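Local coordinates for protein yeast glycogen phosphorylase (Saccharomyces cerevisiae, PDB 1YGP) that belongs to the carbohydrate phosphorylase family of the GT-B clan and carries pyridoxal-5'-phosphate bound between its two large alpha/beta domains, at residues I431-N435 with I456-E460; I475-H479 with Y504-F509; T245-W251 with L423-E429; L758-L762 with D822-Y827; N114-N118 with V266-K270. One frame throughout, in Å; residues are numbered along the deposited sequence.

Interaction 1 of 5, residues I431-N435 with I456-E460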
# COMPACT_ATOMS: atom_id res chain seq x y z
N ILE A 431 31.50 7.65 20.86
CA ILE A 431 32.30 6.44 20.74
C ILE A 431 33.75 6.73 21.10
O ILE A 431 34.39 5.91 21.77
CB ILE A 431 32.19 5.85 19.32
CG1 ILE A 431 30.73 5.47 19.11
CG2 ILE A 431 33.05 4.59 19.15
CD1 ILE A 431 30.34 4.90 17.73
N TYR A 432 34.29 7.89 20.73
CA TYR A 432 35.64 8.23 21.15
C TYR A 432 35.70 8.35 22.66
O TYR A 432 36.60 7.77 23.27
CB TYR A 432 36.08 9.53 20.49
CG TYR A 432 36.55 9.36 19.05
CD1 TYR A 432 36.98 8.11 18.61
CD2 TYR A 432 36.62 10.46 18.19
CE1 TYR A 432 37.49 7.95 17.34
CE2 TYR A 432 37.12 10.30 16.90
CZ TYR A 432 37.55 9.03 16.49
OH TYR A 432 38.05 8.82 15.21
N ASP A 433 34.73 8.99 23.31
CA ASP A 433 34.72 9.10 24.76
C ASP A 433 34.65 7.77 25.49
O ASP A 433 35.46 7.50 26.37
CB ASP A 433 33.56 9.94 25.23
CG ASP A 433 33.74 11.45 25.15
OD1 ASP A 433 34.62 11.95 24.45
OD2 ASP A 433 32.95 12.13 25.80
N ILE A 434 33.69 6.93 25.08
CA ILE A 434 33.48 5.60 25.62
C ILE A 434 34.80 4.83 25.58
O ILE A 434 35.27 4.29 26.59
CB ILE A 434 32.34 4.95 24.75
CG1 ILE A 434 30.98 5.52 25.20
CG2 ILE A 434 32.37 3.42 24.85
CD1 ILE A 434 29.75 5.14 24.33
N ASN A 435 35.46 4.84 24.42
CA ASN A 435 36.72 4.13 24.22
C ASN A 435 37.82 4.67 25.11
O ASN A 435 38.64 3.89 25.61
CB ASN A 435 37.21 4.24 22.78
CG ASN A 435 38.41 3.35 22.50
OD1 ASN A 435 38.34 2.13 22.60
ND2 ASN A 435 39.58 3.81 22.10
N ILE A 456 42.70 -4.35 22.25
CA ILE A 456 41.39 -4.35 22.86
C ILE A 456 40.63 -3.08 22.49
O ILE A 456 39.45 -2.98 22.82
CB ILE A 456 41.68 -4.55 24.40
CG1 ILE A 456 40.52 -5.31 25.01
CG2 ILE A 456 41.88 -3.22 25.15
CD1 ILE A 456 40.71 -5.70 26.49
N SER A 457 41.23 -2.11 21.80
CA SER A 457 40.56 -0.85 21.52
C SER A 457 39.38 -0.99 20.58
O SER A 457 39.37 -1.81 19.67
CB SER A 457 41.51 0.16 20.89
OG SER A 457 40.97 1.46 20.64
N ILE A 458 38.39 -0.12 20.82
CA ILE A 458 37.22 -0.04 19.98
C ILE A 458 37.66 0.64 18.70
O ILE A 458 37.19 0.22 17.65
CB ILE A 458 36.11 0.78 20.68
CG1 ILE A 458 35.61 0.04 21.91
CG2 ILE A 458 34.95 1.01 19.72
CD1 ILE A 458 34.64 0.88 22.77
N ILE A 459 38.53 1.66 18.65
CA ILE A 459 38.90 2.21 17.35
C ILE A 459 40.16 1.48 16.90
O ILE A 459 41.17 1.46 17.61
CB ILE A 459 39.18 3.74 17.42
CG1 ILE A 459 37.89 4.51 17.40
CG2 ILE A 459 39.91 4.21 16.18
CD1 ILE A 459 36.99 4.42 18.63
N GLU A 460 40.05 0.85 15.72
CA GLU A 460 41.13 0.13 15.06
C GLU A 460 41.90 1.15 14.25
O GLU A 460 41.35 1.73 13.31
CB GLU A 460 40.60 -0.94 14.12
CG GLU A 460 41.67 -1.72 13.35
CD GLU A 460 41.11 -2.88 12.54
OE1 GLU A 460 40.88 -3.94 13.12
OE2 GLU A 460 40.90 -2.73 11.33
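I431 starts the contact with its CG2 methyl, which lies 4.1 Å from CG2 of I458 and 4.0 Å from CD1 of I459. One residue on, the CA-to-CB bond of Y432 points away, yet the ring swings back so that its edge meets I459, CE1 of Y432 to CG1 of I459 being 3.5 Å. I434 adds its CG2, 4.0 Å from CD1 of I458. N435 does the polar work with one amide: its OD1 accepts from the backbone N of I458 at 2.9 Å, while its ND2 donates to OG of S457 at 3.1 Å. That hydroxyl in turn donates to the carbonyl O of I459 at 3.0 Å, so the side chain of N435 is tied to the bend just where the strand begins. The buried helix face thus packs against the edge of a small antiparallel sheet: strand 459-460 pairs with strand 467-469, whose I468 touches both I431 and I458, while helix 389-399 covers I434 through W389 and W393.

Interaction 2 of 5, residues I475-H479 with Y504-F509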
# COMPACT_ATOMS: atom_id res chain seq x y z
N ILE A 475 30.68 -5.32 23.49
CA ILE A 475 31.15 -5.95 24.74
C ILE A 475 31.25 -4.89 25.82
O ILE A 475 30.71 -5.06 26.92
CB ILE A 475 32.56 -6.56 24.69
CG1 ILE A 475 32.91 -7.37 23.46
CG2 ILE A 475 32.61 -7.47 25.89
CD1 ILE A 475 32.08 -8.60 23.13
N VAL A 476 31.92 -3.78 25.52
CA VAL A 476 32.07 -2.68 26.47
C VAL A 476 30.74 -2.06 26.90
O VAL A 476 30.67 -1.59 28.04
CB VAL A 476 33.00 -1.61 25.82
CG1 VAL A 476 33.11 -0.37 26.65
CG2 VAL A 476 34.39 -2.17 25.74
N GLY A 477 29.68 -2.04 26.09
CA GLY A 477 28.41 -1.47 26.52
C GLY A 477 27.41 -2.44 27.16
O GLY A 477 26.39 -2.00 27.69
N SER A 478 27.65 -3.75 27.14
CA SER A 478 26.69 -4.72 27.65
C SER A 478 27.06 -5.25 29.03
O SER A 478 28.23 -5.24 29.41
CB SER A 478 26.62 -5.89 26.72
OG SER A 478 26.31 -5.50 25.41
N HIS A 479 26.12 -5.74 29.82
CA HIS A 479 26.52 -6.40 31.03
C HIS A 479 26.65 -7.90 30.83
O HIS A 479 26.93 -8.61 31.80
CB HIS A 479 25.52 -6.15 32.14
CG HIS A 479 24.22 -6.90 32.04
ND1 HIS A 479 23.11 -6.46 31.48
CD2 HIS A 479 23.96 -8.15 32.56
CE1 HIS A 479 22.18 -7.37 31.63
NE2 HIS A 479 22.70 -8.39 32.28
N TYR A 504 37.45 -8.25 31.84
CA TYR A 504 36.15 -8.30 32.50
C TYR A 504 35.93 -9.50 33.40
O TYR A 504 35.16 -9.45 34.36
CB TYR A 504 35.02 -8.31 31.47
CG TYR A 504 34.80 -6.95 30.84
CD1 TYR A 504 34.28 -5.93 31.62
CD2 TYR A 504 35.14 -6.73 29.52
CE1 TYR A 504 34.09 -4.67 31.08
CE2 TYR A 504 34.96 -5.46 28.96
CZ TYR A 504 34.44 -4.44 29.75
OH TYR A 504 34.28 -3.16 29.22
N GLY A 505 36.60 -10.59 33.08
CA GLY A 505 36.43 -11.83 33.80
C GLY A 505 35.39 -12.73 33.13
O GLY A 505 34.33 -12.28 32.71
N PRO A 506 35.63 -14.04 33.09
CA PRO A 506 34.78 -15.06 32.51
C PRO A 506 33.29 -14.97 32.77
O PRO A 506 32.47 -15.38 31.96
CB PRO A 506 35.34 -16.34 33.03
CG PRO A 506 35.92 -15.92 34.36
CD PRO A 506 36.66 -14.69 33.89
N SER A 507 32.94 -14.43 33.91
CA SER A 507 31.56 -14.25 34.37
C SER A 507 30.64 -13.55 33.36
O SER A 507 29.49 -13.93 33.16
CB SER A 507 31.64 -13.46 35.69
OG SER A 507 32.97 -12.93 35.92
N LYS A 508 31.19 -12.53 32.70
CA LYS A 508 30.45 -11.71 31.75
C LYS A 508 30.10 -12.46 30.46
O LYS A 508 29.32 -11.97 29.65
CB LYS A 508 31.28 -10.47 31.41
CG LYS A 508 30.53 -9.32 30.76
CD LYS A 508 31.57 -8.46 30.08
CE LYS A 508 31.00 -7.25 29.35
NZ LYS A 508 30.71 -6.12 30.23
N PHE A 509 30.69 -13.62 30.24
CA PHE A 509 30.59 -14.33 28.99
C PHE A 509 29.95 -15.65 29.33
O PHE A 509 30.50 -16.51 30.02
CB PHE A 509 31.97 -14.53 28.40
CG PHE A 509 32.64 -13.24 27.95
CD1 PHE A 509 33.27 -12.40 28.87
CD2 PHE A 509 32.63 -12.90 26.60
CE1 PHE A 509 33.89 -11.23 28.43
CE2 PHE A 509 33.26 -11.73 26.16
CZ PHE A 509 33.89 -10.89 27.07
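K508 and I475 carry most of this contact, with Y504 next. The lysine leaves the short 3-10 turn 506-508 sideways and runs its aliphatic chain past the end of helix 470-477. Its CE lies 3.3 Å from the carbonyl O of I475 and 3.8 Å from CG2 of the same residue, and its NZ donates a 2.8 Å hydrogen bond to the O of S478. The positive charge therefore sits at the carbonyl end of the helix, where S478 is the first residue to leave helical geometry and the chain passes into strand 478-483.

I475 supplies the apolar side. Its CG2 methyl is 3.8 Å from CZ of F509 and 4.4 Å from CE2 of Y504, so one methyl touches both rings. Y504 reaches further along the helix, its OH 3.6 Å from CA of V476. Behind it, G505 turns the chain with a positive phi, a conformation that calls for glycine, and F500 of helix 498-504 packs on I475, V476 and F509.

Strands 478-483 and 509-511 are parallel neighbours at one end of a large mixed sheet, and helices 486-494 and 498-504 lie between them in sequence. This is a beta-alpha-beta connection in the Rossmann-like part of a GT-B fold, closed here near the start of both strands.

Interaction 3 of 5, residues T245-W251 with L423-E429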
# COMPACT_ATOMS: atom_id res chain seq x y z
N THR A 245 33.41 16.88 24.54
CA THR A 245 32.38 15.92 24.24
C THR A 245 31.47 15.49 25.39
O THR A 245 30.28 15.29 25.20
CB THR A 245 33.12 14.73 23.65
OG1 THR A 245 33.97 15.21 22.62
CG2 THR A 245 32.17 13.69 23.12
N LEU A 246 32.04 15.34 26.60
CA LEU A 246 31.31 14.85 27.76
C LEU A 246 30.05 15.62 28.07
O LEU A 246 29.18 15.12 28.78
CB LEU A 246 32.18 14.90 29.02
CG LEU A 246 33.37 14.00 29.43
CD1 LEU A 246 32.97 12.57 29.25
CD2 LEU A 246 34.61 14.26 28.59
N SER A 247 29.92 16.84 27.55
CA SER A 247 28.85 17.71 27.95
C SER A 247 27.65 17.63 27.05
O SER A 247 27.75 17.27 25.88
CB SER A 247 29.36 19.12 27.96
OG SER A 247 28.42 19.94 28.63
N ALA A 248 26.49 18.03 27.58
CA ALA A 248 25.28 18.06 26.79
C ALA A 248 25.55 18.96 25.59
O ALA A 248 25.92 20.12 25.73
CB ALA A 248 24.14 18.63 27.59
N SER A 249 25.49 18.33 24.43
CA SER A 249 25.79 18.98 23.17
C SER A 249 24.55 19.01 22.30
O SER A 249 23.61 18.27 22.56
CB SER A 249 26.89 18.20 22.50
OG SER A 249 28.06 18.11 23.29
N GLN A 250 24.51 19.85 21.27
CA GLN A 250 23.35 19.93 20.41
C GLN A 250 23.72 19.42 19.02
O GLN A 250 24.68 19.88 18.38
CB GLN A 250 22.86 21.36 20.28
N TRP A 251 22.97 18.41 18.59
CA TRP A 251 23.13 17.89 17.25
C TRP A 251 22.10 18.63 16.40
O TRP A 251 20.88 18.54 16.60
CB TRP A 251 22.85 16.39 17.23
CG TRP A 251 23.00 15.68 15.89
CD1 TRP A 251 23.60 16.22 14.77
CD2 TRP A 251 22.54 14.41 15.64
NE1 TRP A 251 23.51 15.32 13.83
CE2 TRP A 251 22.89 14.23 14.30
CE3 TRP A 251 21.89 13.41 16.36
CZ2 TRP A 251 22.58 13.04 13.65
CZ3 TRP A 251 21.58 12.22 15.71
CH2 TRP A 251 21.92 12.04 14.37
N LEU A 423 27.87 10.76 8.81
CA LEU A 423 26.48 10.39 8.89
C LEU A 423 25.98 10.57 10.31
O LEU A 423 24.82 10.93 10.52
CB LEU A 423 26.38 8.95 8.42
CG LEU A 423 25.12 8.27 7.92
CD1 LEU A 423 24.67 7.32 9.00
CD2 LEU A 423 24.08 9.30 7.47
N LEU A 424 26.84 10.32 11.29
CA LEU A 424 26.47 10.38 12.68
C LEU A 424 27.53 11.15 13.51
O LEU A 424 28.25 10.52 14.30
CB LEU A 424 26.26 8.90 13.14
CG LEU A 424 25.20 8.03 12.41
CD1 LEU A 424 25.04 6.68 13.04
CD2 LEU A 424 23.85 8.69 12.49
N PRO A 425 27.65 12.49 13.42
CA PRO A 425 28.70 13.25 14.09
C PRO A 425 28.77 13.15 15.62
O PRO A 425 29.83 12.90 16.19
CB PRO A 425 28.49 14.67 13.59
CG PRO A 425 27.14 14.74 12.94
CD PRO A 425 27.01 13.33 12.41
N ARG A 426 27.65 13.27 16.33
CA ARG A 426 27.66 13.17 17.79
C ARG A 426 27.92 11.76 18.28
O ARG A 426 28.59 11.55 19.29
CB ARG A 426 26.31 13.66 18.33
CG ARG A 426 26.13 13.63 19.84
CD ARG A 426 27.12 14.59 20.47
NE ARG A 426 26.85 14.86 21.87
CZ ARG A 426 27.79 14.69 22.79
NH1 ARG A 426 29.01 14.27 22.46
NH2 ARG A 426 27.51 14.96 24.06
N HIS A 427 27.44 10.74 17.55
CA HIS A 427 27.61 9.36 17.98
C HIS A 427 29.07 9.00 17.78
O HIS A 427 29.55 8.16 18.53
CB HIS A 427 26.75 8.39 17.18
CG HIS A 427 25.26 8.61 17.36
ND1 HIS A 427 24.48 8.05 18.26
CD2 HIS A 427 24.46 9.45 16.59
CE1 HIS A 427 23.26 8.49 18.08
NE2 HIS A 427 23.25 9.33 17.08
N LEU A 428 29.82 9.60 16.84
CA LEU A 428 31.26 9.41 16.81
C LEU A 428 31.93 10.00 18.05
O LEU A 428 32.85 9.41 18.63
CB LEU A 428 31.91 10.10 15.62
CG LEU A 428 32.98 9.32 14.88
CD1 LEU A 428 33.75 10.34 14.11
CD2 LEU A 428 33.96 8.59 15.77
N GLU A 429 31.51 11.18 18.49
CA GLU A 429 32.07 11.83 19.66
C GLU A 429 31.93 10.91 20.86
O GLU A 429 32.90 10.59 21.55
CB GLU A 429 31.33 13.12 19.93
CG GLU A 429 31.53 14.26 18.95
CD GLU A 429 30.92 15.60 19.39
OE1 GLU A 429 30.28 15.70 20.44
OE2 GLU A 429 31.10 16.58 18.66
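R426 leaves the first turn of its helix with chi1 and chi3 near 180° and chi2 at 64°, a bend that brings the guanidinium up against the loop 245-249. There NH2 of R426 donates to the carbonyl O of T245 at 3.0 Å, and NH1 adds a weak bond to the same O at 3.2 Å. NH1 also forms a 2.8 Å salt bridge with OE1 of E429, one turn on, while NH2 has a second partner in D383 of helix 372-384. T245, in the m rotamer, lays its CG2 methyl 3.3 Å from CB of E429. S249 puts its OG over a face of the guanidinium but turns the hydroxyl to the O of S247, 2.7 Å away.

The loop is the last part of the connection between two short antiparallel strands, 235-237 and 250-252, and the contact seats that pair on the start of helix 425-445. W251, with chi1 in the t well, projects toward the helix from the second strand: the edge of H427 meets the face of its six-membered ring in an offset edge-to-face pair, centroids 5.4 Å apart and planes at 87°. NE1 of W251 lies 3.8 Å from CG of P425 and donates its hydrogen bond to the carbonyl O of Y233.

Interaction 4 of 5, residues L758-L762 with D822-Y827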
# COMPACT_ATOMS: atom_id res chain seq x y z
N LEU A 758 28.40 -39.23 11.78
CA LEU A 758 29.39 -38.17 11.70
C LEU A 758 30.57 -38.65 10.89
O LEU A 758 30.78 -39.86 10.78
CB LEU A 758 29.79 -37.79 13.09
CG LEU A 758 28.63 -37.32 13.97
CD1 LEU A 758 29.08 -37.21 15.42
CD2 LEU A 758 28.08 -36.01 13.42
N PHE A 759 31.32 -37.75 10.26
CA PHE A 759 32.45 -38.12 9.44
C PHE A 759 33.34 -36.89 9.35
O PHE A 759 33.08 -35.85 9.97
CB PHE A 759 31.99 -38.51 8.06
CG PHE A 759 31.51 -37.32 7.22
CD1 PHE A 759 30.24 -36.78 7.44
CD2 PHE A 759 32.35 -36.75 6.25
CE1 PHE A 759 29.82 -35.67 6.70
CE2 PHE A 759 31.92 -35.65 5.52
CZ PHE A 759 30.66 -35.11 5.74
N GLY A 760 34.36 -37.06 8.50
CA GLY A 760 35.27 -35.98 8.13
C GLY A 760 36.18 -35.57 9.25
O GLY A 760 36.14 -36.06 10.39
N ASN A 761 37.06 -34.66 8.89
CA ASN A 761 38.01 -34.16 9.86
C ASN A 761 37.37 -33.26 10.88
O ASN A 761 36.33 -32.63 10.67
CB ASN A 761 39.14 -33.39 9.21
CG ASN A 761 40.06 -34.33 8.47
OD1 ASN A 761 39.72 -34.89 7.43
ND2 ASN A 761 41.29 -34.54 8.92
N LEU A 762 38.10 -33.31 11.98
CA LEU A 762 37.86 -32.56 13.19
C LEU A 762 38.57 -31.23 13.01
O LEU A 762 39.53 -31.16 12.23
CB LEU A 762 38.48 -33.26 14.38
CG LEU A 762 38.37 -34.77 14.51
CD1 LEU A 762 39.36 -35.24 15.55
CD2 LEU A 762 36.96 -35.17 14.90
N ASP A 822 39.79 -33.90 1.42
CA ASP A 822 40.11 -34.59 2.66
C ASP A 822 38.95 -35.42 3.17
O ASP A 822 39.09 -36.59 3.55
CB ASP A 822 40.51 -33.56 3.71
CG ASP A 822 41.66 -32.69 3.20
OD1 ASP A 822 42.81 -33.11 3.24
OD2 ASP A 822 41.38 -31.59 2.72
N ASP A 823 37.76 -34.81 3.09
CA ASP A 823 36.59 -35.49 3.59
C ASP A 823 35.90 -36.36 2.56
O ASP A 823 35.04 -37.16 2.97
CB ASP A 823 35.64 -34.43 4.17
CG ASP A 823 36.20 -33.65 5.35
OD1 ASP A 823 37.20 -34.04 5.96
OD2 ASP A 823 35.64 -32.63 5.69
N PHE A 824 36.28 -36.34 1.28
CA PHE A 824 35.51 -37.05 0.26
C PHE A 824 35.32 -38.54 0.52
O PHE A 824 34.19 -39.04 0.54
CB PHE A 824 36.14 -36.89 -1.13
CG PHE A 824 35.12 -37.18 -2.23
CD1 PHE A 824 33.94 -36.42 -2.30
CD2 PHE A 824 35.32 -38.23 -3.14
CE1 PHE A 824 32.98 -36.71 -3.28
CE2 PHE A 824 34.34 -38.50 -4.11
CZ PHE A 824 33.17 -37.75 -4.18
N GLU A 825 36.40 -39.25 0.81
CA GLU A 825 36.32 -40.67 1.06
C GLU A 825 35.52 -41.06 2.29
O GLU A 825 34.75 -42.03 2.25
CB GLU A 825 37.73 -41.22 1.13
CG GLU A 825 38.24 -41.70 -0.24
CD GLU A 825 37.32 -42.76 -0.85
OE1 GLU A 825 37.14 -43.82 -0.24
OE2 GLU A 825 36.78 -42.52 -1.93
N SER A 826 35.64 -40.27 3.36
CA SER A 826 34.94 -40.49 4.60
C SER A 826 33.47 -40.29 4.34
O SER A 826 32.65 -41.14 4.71
CB SER A 826 35.48 -39.50 5.63
OG SER A 826 34.95 -39.56 6.96
N TYR A 827 33.10 -39.19 3.65
CA TYR A 827 31.73 -38.88 3.28
C TYR A 827 31.08 -40.04 2.52
O TYR A 827 30.00 -40.53 2.87
CB TYR A 827 31.74 -37.61 2.43
CG TYR A 827 30.37 -37.17 1.96
CD1 TYR A 827 29.40 -36.79 2.90
CD2 TYR A 827 30.08 -37.14 0.60
CE1 TYR A 827 28.14 -36.39 2.48
CE2 TYR A 827 28.82 -36.73 0.18
CZ TYR A 827 27.86 -36.36 1.12
OH TYR A 827 26.58 -36.02 0.71
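In the C-terminal half of this GT-B protein, strand 757-759 is an outermost strand of a six-stranded parallel sheet, and here the chain leaving it meets helix 820-840. The hydrogen bonds run from successive backbone amides to helix side chains: N of G760 donates to OG of S826 and N of N761 to OD1 of D823, each 3.0 Å long and close to straight. S826 and D823 are one turn apart, so the helix offers two acceptors along one face to the amides of G760 and N761. OD2 of D823 forms a salt bridge with R614.

The apolar part belongs to F759, whose ring edge lies by D823 and S826. One face of the ring receives Y827, with planes at 48°, and CZ of F759 comes 3.5 Å from CD1 of Y827. The hydroxyl of Y827 reaches E712. At G760 phi is positive, and there is little room for a side chain: a CB placed there would come 3.1 Å from CG of D823.

Interaction 5 of 5, residues N114-N118 with V266-K270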
# COMPACT_ATOMS: atom_id res chain seq x y z
N ASN A 114 -0.52 -20.78 12.49
CA ASN A 114 0.08 -20.58 13.77
C ASN A 114 -0.94 -19.93 14.68
O ASN A 114 -1.05 -20.36 15.83
CB ASN A 114 1.31 -19.73 13.61
CG ASN A 114 2.11 -19.67 14.90
OD1 ASN A 114 2.12 -18.64 15.55
ND2 ASN A 114 2.78 -20.73 15.37
N ALA A 115 -1.74 -18.96 14.21
CA ALA A 115 -2.78 -18.35 15.04
C ALA A 115 -3.86 -19.34 15.36
O ALA A 115 -4.40 -19.34 16.47
CB ALA A 115 -3.47 -17.19 14.36
N LEU A 116 -4.19 -20.24 14.45
CA LEU A 116 -5.21 -21.24 14.71
C LEU A 116 -4.82 -22.23 15.81
O LEU A 116 -5.67 -22.68 16.60
CB LEU A 116 -5.50 -21.93 13.38
CG LEU A 116 -6.80 -21.62 12.67
CD1 LEU A 116 -6.99 -20.12 12.55
CD2 LEU A 116 -6.79 -22.28 11.30
N ILE A 117 -3.53 -22.59 15.85
CA ILE A 117 -2.98 -23.50 16.85
C ILE A 117 -2.81 -22.73 18.14
O ILE A 117 -3.25 -23.23 19.17
CB ILE A 117 -1.61 -24.07 16.37
CG1 ILE A 117 -1.91 -25.15 15.36
CG2 ILE A 117 -0.77 -24.64 17.51
CD1 ILE A 117 -0.70 -25.37 14.47
N ASN A 118 -2.25 -21.53 18.19
CA ASN A 118 -2.07 -20.85 19.45
C ASN A 118 -3.33 -20.07 19.72
O ASN A 118 -3.32 -18.83 19.77
CB ASN A 118 -0.92 -19.90 19.39
CG ASN A 118 0.37 -20.61 19.12
OD1 ASN A 118 0.85 -21.41 19.92
ND2 ASN A 118 0.92 -20.34 17.95
N VAL A 266 1.46 -11.24 18.63
CA VAL A 266 2.17 -12.52 18.68
C VAL A 266 1.53 -13.43 19.74
O VAL A 266 1.67 -13.17 20.94
CB VAL A 266 3.70 -12.31 19.02
CG1 VAL A 266 4.36 -13.67 19.11
CG2 VAL A 266 4.43 -11.49 17.96
N PRO A 267 0.80 -14.48 19.36
CA PRO A 267 0.17 -15.42 20.27
C PRO A 267 1.20 -16.37 20.85
O PRO A 267 2.25 -16.57 20.23
CB PRO A 267 -0.86 -16.09 19.44
CG PRO A 267 -0.11 -16.25 18.15
CD PRO A 267 0.62 -14.94 17.99
N GLY A 268 0.80 -16.92 22.01
CA GLY A 268 1.53 -17.89 22.81
C GLY A 268 0.69 -19.15 22.92
O GLY A 268 -0.53 -19.05 22.78
N PHE A 269 1.22 -20.36 23.12
CA PHE A 269 0.42 -21.58 23.18
C PHE A 269 -0.25 -21.70 24.53
O PHE A 269 0.37 -21.64 25.60
CB PHE A 269 1.32 -22.75 22.91
CG PHE A 269 0.68 -24.13 22.79
CD1 PHE A 269 -0.06 -24.47 21.65
CD2 PHE A 269 0.88 -25.08 23.80
CE1 PHE A 269 -0.59 -25.76 21.52
CE2 PHE A 269 0.36 -26.36 23.67
CZ PHE A 269 -0.37 -26.69 22.53
N LYS A 270 -1.58 -21.77 24.49
CA LYS A 270 -2.43 -21.88 25.67
C LYS A 270 -2.50 -20.64 26.57
O LYS A 270 -3.21 -20.64 27.57
CB LYS A 270 -2.02 -23.06 26.56
CG LYS A 270 -2.31 -24.37 25.86
CD LYS A 270 -1.73 -25.49 26.67
CE LYS A 270 -2.12 -26.81 26.05
NZ LYS A 270 -1.36 -27.87 26.68
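The side chain of N118 overlaps the ring of P267 and the backbone of G268 and F269, and N118 is the residue most covered by this contact. As the first residue to leave helical geometry after helix 111-117, it points its CA-to-CB bond at the other segment, and its CA comes within 4.5 Å of CA of F269. CB of N118 is 3.8 Å from CB of P267 and 3.5 Å from the carbonyl O of G268, while its OD1 sits 3.3 Å from CA of F269. The other end of the amide folds back on its own helix, ND2 of N118 making a weak 2.9 Å hydrogen bond to the O of N114.

P267, on strand 255-267, turns its ring toward the helix end, its CB 3.7 Å from the O of N118. Farther along, I117 meets the edge of F269, CG2 of I117 to CE1 of F269 being 4.2 Å. R519 of helix 518-524 also touches the F269 ring. The contact thus joins a helix end to the exit of a strand in the large mixed sheet; the side chain of N114 is about 13 Å from the bound pyridoxal-5'-phosphate.

No hydrogen bond crosses between the segments, so they are held by shape and van der Waals contact; ND2 of N118 turns back weakly to O of N114 and N of F269 is bound to T179 of helix 165-179, so neither bond spans the contact.

From the N terminus, interaction 5 opens first, joining the end of helix 111-117 to the exit of strand 255-267 across 148 residues. Interaction 3 starts inside that span and closes beyond it at helix 425-445, so the two cross. Interaction 1 then closes a short loop from that same helix to strand 459-460, and interaction 2 follows in series, joining two strands of the large mixed sheet that interaction 5 also reaches. Interactions 3, 1 and 2 touch in sequence: D433 meets T245 and L246, and V476 packs on I434 and I458. Interaction 4 closes last, on the separate parallel sheet, its nearest atoms about 24 Å from interaction 2.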